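Local coordinates for protein-glutamine gamma-glutamyltransferase 2 (PDB 1G0D) that probably catalyses calcium-dependent cross-linking of proteins, joining peptide-bound glutamine to lysine or other primary amines, at residues A512-Y515 against R519-E522; W236-T241 against C552-H557; T486-I491 against A578-S583. One frame throughout, in Å; residues are numbered along the deposited sequence.

Contact 1 of 3, residues A512-Y515 against R519-E522; sequences AVTY and RRGE
Ala-512 is gripped by two successive residues of 519-522: its N donates to Gly-521 O (2.8 Å, nearly straight at 169°), and its O accepts from Arg-520 N at 3.1 Å. The methyl of Ala-512, small enough for so close a backbone, lies 3.7 Å from Gly-521 N.

Arg-520 can be followed outward. Its CB rests 4.1 Å from Ala-512 CB, an apolar start. Farther along, CD meets the methyl CG2 of Thr-514 at 3.7 Å, the two side chains crossing at about a right angle; Thr-514 turns OG1 instead to Leu-518 N, in the connection between the segments. At chi3 (74°) the chain bends, taking the guanidinium away from these methyls. There NE bonds to Cys-552 O, NH1 forms a salt bridge with Glu-238 and NH2 another with Glu-237. Arginine suits the place because its three guanidinium nitrogens point different ways and serve a backbone carbonyl and two carboxylates at once.

The connection is hairpin-like, linking the antiparallel neighbours 502-513 and 525-532, but irregular, with two residues opposite one in the manner of a bulge. It carries Tyr-515, important for catalysis, to the active site, where Tyr-515 OH makes a weak hydrogen bond with Cys-272 N.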
loop_
_atom_site.group_PDB
_atom_site.type_symbol
_atom_site.label_atom_id
_atom_site.label_comp_id
_atom_site.label_asym_id
_atom_site.label_seq_id
_atom_site.Cartn_x
_atom_site.Cartn_y
_atom_site.Cartn_z
ATOM N N ALA A 512 -22.964 -14.655 1.784
ATOM C CA ALA A 512 -22.266 -13.374 1.803
ATOM C C ALA A 512 -20.855 -13.649 2.335
ATOM O O ALA A 512 -20.628 -14.642 3.044
ATOM C CB ALA A 512 -22.983 -12.389 2.692
ATOM N N VAL A 513 -19.912 -12.774 1.999
ATOM C CA VAL A 513 -18.508 -12.951 2.389
ATOM C C VAL A 513 -17.784 -11.595 2.584
ATOM O O VAL A 513 -18.334 -10.516 2.245
ATOM C CB VAL A 513 -17.820 -13.758 1.271
ATOM C CG1 VAL A 513 -16.846 -12.898 0.544
ATOM C CG2 VAL A 513 -17.176 -15.003 1.808
ATOM N N THR A 514 -16.583 -11.639 3.161
ATOM C CA THR A 514 -15.777 -10.417 3.328
ATOM C C THR A 514 -14.562 -10.628 2.444
ATOM O O THR A 514 -14.241 -11.779 2.096
ATOM C CB THR A 514 -15.258 -10.174 4.759
ATOM O OG1 THR A 514 -14.321 -11.193 5.117
ATOM C CG2 THR A 514 -16.388 -10.147 5.739
ATOM N N TYR A 515 -13.870 -9.554 2.065
ATOM C CA TYR A 515 -12.722 -9.765 1.194
ATOM C C TYR A 515 -11.748 -10.729 1.843
ATOM O O TYR A 515 -11.205 -11.577 1.148
ATOM C CB TYR A 515 -12.038 -8.448 0.790
ATOM C CG TYR A 515 -10.864 -8.025 1.623
ATOM C CD1 TYR A 515 -11.041 -7.240 2.760
ATOM C CD2 TYR A 515 -9.564 -8.336 1.241
ATOM C CE1 TYR A 515 -9.947 -6.759 3.499
ATOM C CE2 TYR A 515 -8.438 -7.854 1.987
ATOM C CZ TYR A 515 -8.652 -7.066 3.111
ATOM O OH TYR A 515 -7.591 -6.581 3.846
ATOM N N ARG A 519 -16.693 -15.807 6.220
ATOM C CA ARG A 519 -18.047 -16.233 5.893
ATOM C C ARG A 519 -19.062 -15.478 6.757
ATOM O O ARG A 519 -18.868 -15.330 7.966
ATOM C CB ARG A 519 -18.150 -17.727 6.130
ATOM C CG ARG A 519 -19.309 -18.378 5.427
ATOM C CD ARG A 519 -19.556 -19.813 5.947
ATOM N NE ARG A 519 -19.866 -19.866 7.382
ATOM C CZ ARG A 519 -19.193 -20.599 8.279
ATOM N NH1 ARG A 519 -18.158 -21.359 7.900
ATOM N NH2 ARG A 519 -19.557 -20.566 9.563
ATOM N N ARG A 520 -20.128 -14.985 6.128
ATOM C CA ARG A 520 -21.138 -14.223 6.846
ATOM C C ARG A 520 -22.533 -14.810 6.788
ATOM O O ARG A 520 -22.881 -15.678 7.598
ATOM C CB ARG A 520 -21.154 -12.793 6.339
ATOM C CG ARG A 520 -20.156 -11.937 7.105
ATOM C CD ARG A 520 -19.946 -10.588 6.506
ATOM N NE ARG A 520 -21.061 -9.699 6.743
ATOM C CZ ARG A 520 -21.177 -8.961 7.837
ATOM N NH1 ARG A 520 -22.223 -8.163 8.000
ATOM N NH2 ARG A 520 -20.246 -9.039 8.777
ATOM N N GLY A 521 -23.345 -14.361 5.843
ATOM C CA GLY A 521 -24.692 -14.907 5.754
ATOM C C GLY A 521 -25.052 -15.797 4.556
ATOM O O GLY A 521 -25.105 -15.322 3.410
ATOM N N GLU A 522 -25.322 -17.082 4.824
ATOM C CA GLU A 522 -25.698 -18.040 3.779
ATOM C C GLU A 522 -27.077 -17.660 3.223
ATOM O O GLU A 522 -28.093 -18.223 3.637
ATOM C CB GLU A 522 -25.721 -19.460 4.370
ATOM C CG GLU A 522 -26.547 -20.490 3.597
ATOM C CD GLU A 522 -25.844 -21.031 2.362
ATOM O OE1 GLU A 522 -24.736 -21.621 2.479
ATOM O OE2 GLU A 522 -26.420 -20.867 1.262
#

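Contact 2 of 3, residues W236-T241 against C552-H557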
loop_
_atom_site.group_PDB
_atom_site.type_symbol
_atom_site.label_atom_id
_atom_site.label_comp_id
_atom_site.label_asym_id
_atom_site.label_seq_id
_atom_site.Cartn_x
_atom_site.Cartn_y
_atom_site.Cartn_z
ATOM N N TRP A 236 -10.645 -6.392 11.102
ATOM C CA TRP A 236 -11.004 -7.174 9.952
ATOM C C TRP A 236 -12.471 -7.366 9.715
ATOM O O TRP A 236 -12.856 -7.870 8.656
ATOM C CB TRP A 236 -10.229 -8.491 10.004
ATOM C CG TRP A 236 -8.735 -8.166 10.106
ATOM C CD1 TRP A 236 -8.014 -8.058 11.253
ATOM C CD2 TRP A 236 -7.862 -7.687 9.044
ATOM N NE1 TRP A 236 -6.755 -7.529 10.985
ATOM C CE2 TRP A 236 -6.645 -7.294 9.646
ATOM C CE3 TRP A 236 -8.001 -7.550 7.658
ATOM C CZ2 TRP A 236 -5.582 -6.780 8.914
ATOM C CZ3 TRP A 236 -6.932 -7.038 6.931
ATOM C CH2 TRP A 236 -5.741 -6.661 7.567
ATOM N N GLU A 237 -13.300 -6.958 10.683
ATOM C CA GLU A 237 -14.746 -7.041 10.491
ATOM C C GLU A 237 -15.578 -5.908 11.040
ATOM O O GLU A 237 -15.334 -5.339 12.116
ATOM C CB GLU A 237 -15.341 -8.386 10.938
ATOM C CG GLU A 237 -16.256 -8.996 9.857
ATOM C CD GLU A 237 -17.200 -10.021 10.392
ATOM O OE1 GLU A 237 -16.991 -10.459 11.537
ATOM O OE2 GLU A 237 -18.148 -10.388 9.671
ATOM N N GLU A 238 -16.591 -5.663 10.207
ATOM C CA GLU A 238 -17.602 -4.621 10.223
ATOM C C GLU A 238 -18.023 -3.745 11.394
ATOM O O GLU A 238 -18.086 -2.529 11.211
ATOM C CB GLU A 238 -18.801 -5.144 9.460
ATOM C CG GLU A 238 -20.035 -4.493 9.777
ATOM C CD GLU A 238 -20.836 -5.366 10.657
ATOM O OE1 GLU A 238 -21.197 -4.846 11.728
ATOM O OE2 GLU A 238 -21.089 -6.553 10.286
ATOM N N PRO A 239 -18.377 -4.279 12.569
ATOM C CA PRO A 239 -18.709 -3.170 13.513
ATOM C C PRO A 239 -17.424 -2.372 13.885
ATOM O O PRO A 239 -16.685 -2.744 14.793
ATOM C CB PRO A 239 -19.323 -3.875 14.713
ATOM C CG PRO A 239 -18.828 -5.291 14.597
ATOM C CD PRO A 239 -18.574 -5.611 13.135
ATOM N N TYR A 240 -17.157 -1.290 13.157
ATOM C CA TYR A 240 -15.950 -0.494 13.370
ATOM C C TYR A 240 -16.293 0.566 14.365
ATOM O O TYR A 240 -16.039 1.755 14.157
ATOM C CB TYR A 240 -15.525 0.153 12.057
ATOM C CG TYR A 240 -15.282 -0.848 10.959
ATOM C CD1 TYR A 240 -14.163 -1.688 10.975
ATOM C CD2 TYR A 240 -16.196 -1.004 9.937
ATOM C CE1 TYR A 240 -13.982 -2.658 9.998
ATOM C CE2 TYR A 240 -16.025 -1.964 8.960
ATOM C CZ TYR A 240 -14.926 -2.783 8.996
ATOM O OH TYR A 240 -14.795 -3.737 8.015
ATOM N N THR A 241 -16.838 0.104 15.479
ATOM C CA THR A 241 -17.346 0.989 16.497
ATOM C C THR A 241 -16.672 2.299 16.837
ATOM O O THR A 241 -17.302 3.360 16.688
ATOM C CB THR A 241 -17.648 0.220 17.791
ATOM O OG1 THR A 241 -16.518 -0.563 18.168
ATOM C CG2 THR A 241 -18.831 -0.695 17.564
ATOM N N CYS A 552 -26.948 -9.997 4.985
ATOM C CA CYS A 552 -25.657 -10.640 5.234
ATOM C C CYS A 552 -24.395 -9.998 4.669
ATOM O O CYS A 552 -23.296 -10.198 5.172
ATOM C CB CYS A 552 -25.746 -12.094 4.736
ATOM S SG CYS A 552 -27.459 -12.826 4.584
ATOM N N VAL A 553 -24.569 -9.234 3.613
ATOM C CA VAL A 553 -23.477 -8.586 2.925
ATOM C C VAL A 553 -22.906 -7.426 3.753
ATOM O O VAL A 553 -23.608 -6.884 4.594
ATOM C CB VAL A 553 -24.009 -8.181 1.539
ATOM C CG1 VAL A 553 -23.863 -6.738 1.282
ATOM C CG2 VAL A 553 -23.369 -9.036 0.509
ATOM N N SER A 554 -21.624 -7.096 3.531
ATOM C CA SER A 554 -20.855 -6.021 4.227
ATOM C C SER A 554 -20.584 -4.795 3.330
ATOM O O SER A 554 -21.106 -4.689 2.215
ATOM C CB SER A 554 -19.484 -6.565 4.656
ATOM O OG SER A 554 -19.371 -6.701 6.050
ATOM N N GLU A 555 -19.708 -3.903 3.805
ATOM C CA GLU A 555 -19.347 -2.685 3.080
ATOM C C GLU A 555 -18.825 -2.953 1.673
ATOM O O GLU A 555 -18.901 -2.078 0.812
ATOM C CB GLU A 555 -18.285 -1.929 3.851
ATOM C CG GLU A 555 -17.007 -2.716 3.968
ATOM C CD GLU A 555 -16.764 -3.243 5.364
ATOM O OE1 GLU A 555 -15.621 -3.686 5.619
ATOM O OE2 GLU A 555 -17.704 -3.215 6.200
ATOM N N HIS A 556 -18.289 -4.149 1.437
ATOM C CA HIS A 556 -17.771 -4.474 0.113
ATOM C C HIS A 556 -18.840 -5.140 -0.739
ATOM O O HIS A 556 -18.624 -5.397 -1.912
ATOM C CB HIS A 556 -16.509 -5.370 0.197
ATOM C CG HIS A 556 -15.230 -4.620 0.496
ATOM N ND1 HIS A 556 -15.180 -3.254 0.677
ATOM C CD2 HIS A 556 -13.963 -5.064 0.690
ATOM C CE1 HIS A 556 -13.943 -2.886 0.971
ATOM N NE2 HIS A 556 -13.186 -3.966 0.986
ATOM N N HIS A 557 -19.994 -5.432 -0.160
ATOM C CA HIS A 557 -21.076 -6.044 -0.942
ATOM C C HIS A 557 -20.659 -7.282 -1.757
ATOM O O HIS A 557 -20.892 -7.343 -2.974
ATOM C CB HIS A 557 -21.679 -4.999 -1.902
ATOM C CG HIS A 557 -21.692 -3.607 -1.353
ATOM N ND1 HIS A 557 -22.772 -3.088 -0.671
ATOM C CD2 HIS A 557 -20.746 -2.644 -1.342
ATOM C CE1 HIS A 557 -22.490 -1.865 -0.263
ATOM N NE2 HIS A 557 -21.264 -1.571 -0.659
#
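Glu-238 and Ser-554 mark the closest approach of two loops, their CA atoms 7.0 Å apart, where an inverse gamma turn centred on Tyr-240 faces a type I turn from Ser-554 to His-557. The second turn is closed by His-557 N donating to Ser-554 O at 2.7 Å.

With the backbones this far apart, side chains make the junction. Tyr-240 and Glu-555 reach for each other from opposite directions, and the phenol OH donates to Glu-555 OE1 at 2.5 Å. The hydroxyl meets the carboxylate on its syn side, 21° out of the carboxylate plane. The other oxygen, OE2, comes to the ring edge, in the ring plane, 3.5 Å from Tyr-240 CE2. Ring and carboxylate are turned 54° from each other. Glu-555 arrives there with CG set between its backbone N and carbonyl carbon (chi1 63°) and a bend at chi2. Tyrosine suits its place because its hydroxyl can give a proton to Glu-555 while accepting a hydrogen bond from Gln-271 NE2, the residue next to the active-site Cys-272.

Beside this bond, Glu-238 CB packs 3.8 Å from Ser-554 OG and lies 3.9 Å from Glu-555 OE2. The Glu-238 carboxylate goes to Arg-520, whose positive charge probably eases the presence of two acids whose OE2 atoms, in Glu-238 and Glu-555, are 6.3 Å apart.

Tyr-240 also leans on Tyr-269 of strand 269-270. The contact ties the loop between strand 232-234 and helix 253-261, and through Tyr-240 the residues just ahead of helix 272-286, to the loop that leads from helix 546-549 into 558-566, an inner strand of the seven-stranded mixed sheet.

Contact 3 of 3, residues T486-I491 against A578-S583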
loop_
_atom_site.group_PDB
_atom_site.type_symbol
_atom_site.label_atom_id
_atom_site.label_comp_id
_atom_site.label_asym_id
_atom_site.label_seq_id
_atom_site.Cartn_x
_atom_site.Cartn_y
_atom_site.Cartn_z
ATOM N N THR A 486 -30.046 -4.323 -6.315
ATOM C CA THR A 486 -30.876 -5.125 -7.205
ATOM C C THR A 486 -30.902 -6.650 -6.997
ATOM O O THR A 486 -29.979 -7.237 -6.409
ATOM C CB THR A 486 -30.494 -4.834 -8.701
ATOM O OG1 THR A 486 -29.325 -5.569 -9.059
ATOM C CG2 THR A 486 -30.199 -3.354 -8.914
ATOM N N ASP A 487 -31.983 -7.285 -7.462
ATOM C CA ASP A 487 -32.093 -8.735 -7.385
ATOM C C ASP A 487 -31.524 -9.163 -8.714
ATOM O O ASP A 487 -31.763 -8.504 -9.713
ATOM C CB ASP A 487 -33.536 -9.223 -7.364
ATOM C CG ASP A 487 -34.450 -8.388 -6.517
ATOM O OD1 ASP A 487 -34.068 -7.955 -5.404
ATOM O OD2 ASP A 487 -35.591 -8.195 -6.986
ATOM N N PHE A 488 -30.814 -10.276 -8.772
ATOM C CA PHE A 488 -30.242 -10.665 -10.059
ATOM C C PHE A 488 -30.097 -12.152 -10.196
ATOM O O PHE A 488 -30.271 -12.891 -9.248
ATOM C CB PHE A 488 -28.849 -10.027 -10.213
ATOM C CG PHE A 488 -27.918 -10.316 -9.046
ATOM C CD1 PHE A 488 -27.875 -9.462 -7.937
ATOM C CD2 PHE A 488 -27.125 -11.465 -9.035
ATOM C CE1 PHE A 488 -27.060 -9.760 -6.828
ATOM C CE2 PHE A 488 -26.318 -11.763 -7.934
ATOM C CZ PHE A 488 -26.286 -10.912 -6.833
ATOM N N ASP A 489 -29.736 -12.587 -11.384
ATOM C CA ASP A 489 -29.547 -13.997 -11.606
ATOM C C ASP A 489 -28.074 -14.255 -11.821
ATOM O O ASP A 489 -27.346 -13.379 -12.310
ATOM C CB ASP A 489 -30.290 -14.469 -12.851
ATOM C CG ASP A 489 -31.732 -14.015 -12.885
ATOM O OD1 ASP A 489 -32.265 -13.876 -14.008
ATOM O OD2 ASP A 489 -32.330 -13.798 -11.807
ATOM N N VAL A 490 -27.645 -15.453 -11.429
ATOM C CA VAL A 490 -26.275 -15.926 -11.599
ATOM C C VAL A 490 -26.437 -17.285 -12.265
ATOM O O VAL A 490 -27.114 -18.149 -11.727
ATOM C CB VAL A 490 -25.564 -16.185 -10.230
ATOM C CG1 VAL A 490 -24.249 -16.864 -10.471
ATOM C CG2 VAL A 490 -25.357 -14.884 -9.475
ATOM N N ILE A 491 -25.840 -17.496 -13.428
ATOM C CA ILE A 491 -25.964 -18.808 -14.039
ATOM C C ILE A 491 -24.820 -19.727 -13.656
ATOM O O ILE A 491 -23.670 -19.295 -13.529
ATOM C CB ILE A 491 -26.010 -18.732 -15.555
ATOM C CG1 ILE A 491 -27.174 -17.870 -15.965
ATOM C CG2 ILE A 491 -26.188 -20.099 -16.148
ATOM C CD1 ILE A 491 -26.715 -16.507 -16.218
ATOM N N ALA A 578 -17.077 -18.517 -7.210
ATOM C CA ALA A 578 -17.086 -17.204 -7.822
ATOM C C ALA A 578 -17.429 -16.196 -6.751
ATOM O O ALA A 578 -18.281 -16.458 -5.911
ATOM C CB ALA A 578 -18.121 -17.151 -8.925
ATOM N N ASN A 579 -16.748 -15.061 -6.748
ATOM C CA ASN A 579 -17.058 -14.028 -5.771
ATOM C C ASN A 579 -17.640 -12.901 -6.543
ATOM O O ASN A 579 -17.001 -12.383 -7.457
ATOM C CB ASN A 579 -15.817 -13.543 -5.064
ATOM C CG ASN A 579 -15.396 -14.473 -3.987
ATOM O OD1 ASN A 579 -15.787 -14.308 -2.836
ATOM N ND2 ASN A 579 -14.601 -15.473 -4.346
ATOM N N ILE A 580 -18.857 -12.520 -6.183
ATOM C CA ILE A 580 -19.506 -11.457 -6.894
ATOM C C ILE A 580 -19.490 -10.142 -6.152
ATOM O O ILE A 580 -20.071 -10.016 -5.091
ATOM C CB ILE A 580 -20.953 -11.821 -7.209
ATOM C CG1 ILE A 580 -21.002 -13.213 -7.829
ATOM C CG2 ILE A 580 -21.550 -10.817 -8.183
ATOM C CD1 ILE A 580 -22.384 -13.662 -8.274
ATOM N N PRO A 581 -18.741 -9.157 -6.664
ATOM C CA PRO A 581 -18.720 -7.857 -6.005
ATOM C C PRO A 581 -19.879 -6.982 -6.586
ATOM O O PRO A 581 -19.880 -6.613 -7.768
ATOM C CB PRO A 581 -17.323 -7.330 -6.335
ATOM C CG PRO A 581 -16.844 -8.138 -7.495
ATOM C CD PRO A 581 -17.821 -9.199 -7.808
ATOM N N LEU A 582 -20.881 -6.690 -5.762
ATOM C CA LEU A 582 -22.015 -5.891 -6.213
ATOM C C LEU A 582 -21.570 -4.419 -6.196
ATOM O O LEU A 582 -21.088 -3.934 -5.168
ATOM C CB LEU A 582 -23.219 -6.118 -5.283
ATOM C CG LEU A 582 -24.183 -7.305 -5.443
ATOM C CD1 LEU A 582 -23.513 -8.460 -6.047
ATOM C CD2 LEU A 582 -24.684 -7.725 -4.112
ATOM N N SER A 583 -21.751 -3.714 -7.322
ATOM C CA SER A 583 -21.306 -2.315 -7.463
ATOM C C SER A 583 -22.069 -1.212 -6.760
ATOM O O SER A 583 -23.249 -1.350 -6.499
ATOM C CB SER A 583 -21.198 -1.924 -8.954
ATOM O OG SER A 583 -22.212 -2.464 -9.785
#
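Phe-488, Val-490, Ile-580 and Leu-582 form a small apolar cluster between strand 488-496 and strand 573-581 with the residue just after it. The backbones stay well apart: Val-490 and Ile-580, the nearest pair, have CA atoms 9.4 Å from each other. Val-490 CG2 meets Ile-580 CD1 tip to tip at 3.4 Å. Ile-580 is extended at chi2 (-176°), and isoleucine's longer branch thereby carries CD1 to CG2 of the shorter valine. The same CD1 lies 4.4 Å from Phe-488 CE2.

On the other flank Leu-582 crosses the phenyl ring obliquely. Its CD1 is 3.8 Å from Phe-488 CZ, and its CG is 4.0 Å from CE1 of that ring. Val-490 CG2 lies at the ring's edge, in plane, so Phe-488 is bordered by methyls from its own strand as well as from across the contact. Were an alanine to replace Leu-582, CG and both methyls would go, and the gap so opened would probably let the end of the Phe-488 ring shift.

The next shell sets these side chains in place. Phe-488 and Val-490 are held by backbone hydrogen bonds to Leu-544 and Met-542 of strand 536-544, and Ile-580 by one to Ile-559. Ile-559 also packs against Phe-488 and Leu-582, while Pro-482 covers both from the loop after strand 473-479.

The cluster includes Ile-580 and lies against Pro-482, both assigned to the GTP site by similarity. With no hydrogen bond or charge between the two segments, the two sheets are joined here by hydrophobic burial and shape, as befits the apolar interior of the first of the two C-terminal beta-barrel domains of a transglutaminase.

How the contacts relate
Contact 3 is the buried one, an apolar meeting of two sheets; contacts 1 and 2 are only partly buried and rely on polar bonds. Contact 1 uses backbone pairing between neighbours in sequence, whereas contact 2 depends on one side-chain bond between loops 311 residues apart. The first two adjoin: the guanidinium of contact 1 is bound by both segments of contact 2, and Tyr-515 packs on Trp-236. Contacts 1 and 3 share the sheet containing strands 502-513 and 573-581, where Val-513 touches Asn-579. Contact 2 reaches contact 3 through a probable backbone hydrogen bond between Leu-582 N and His-557 O.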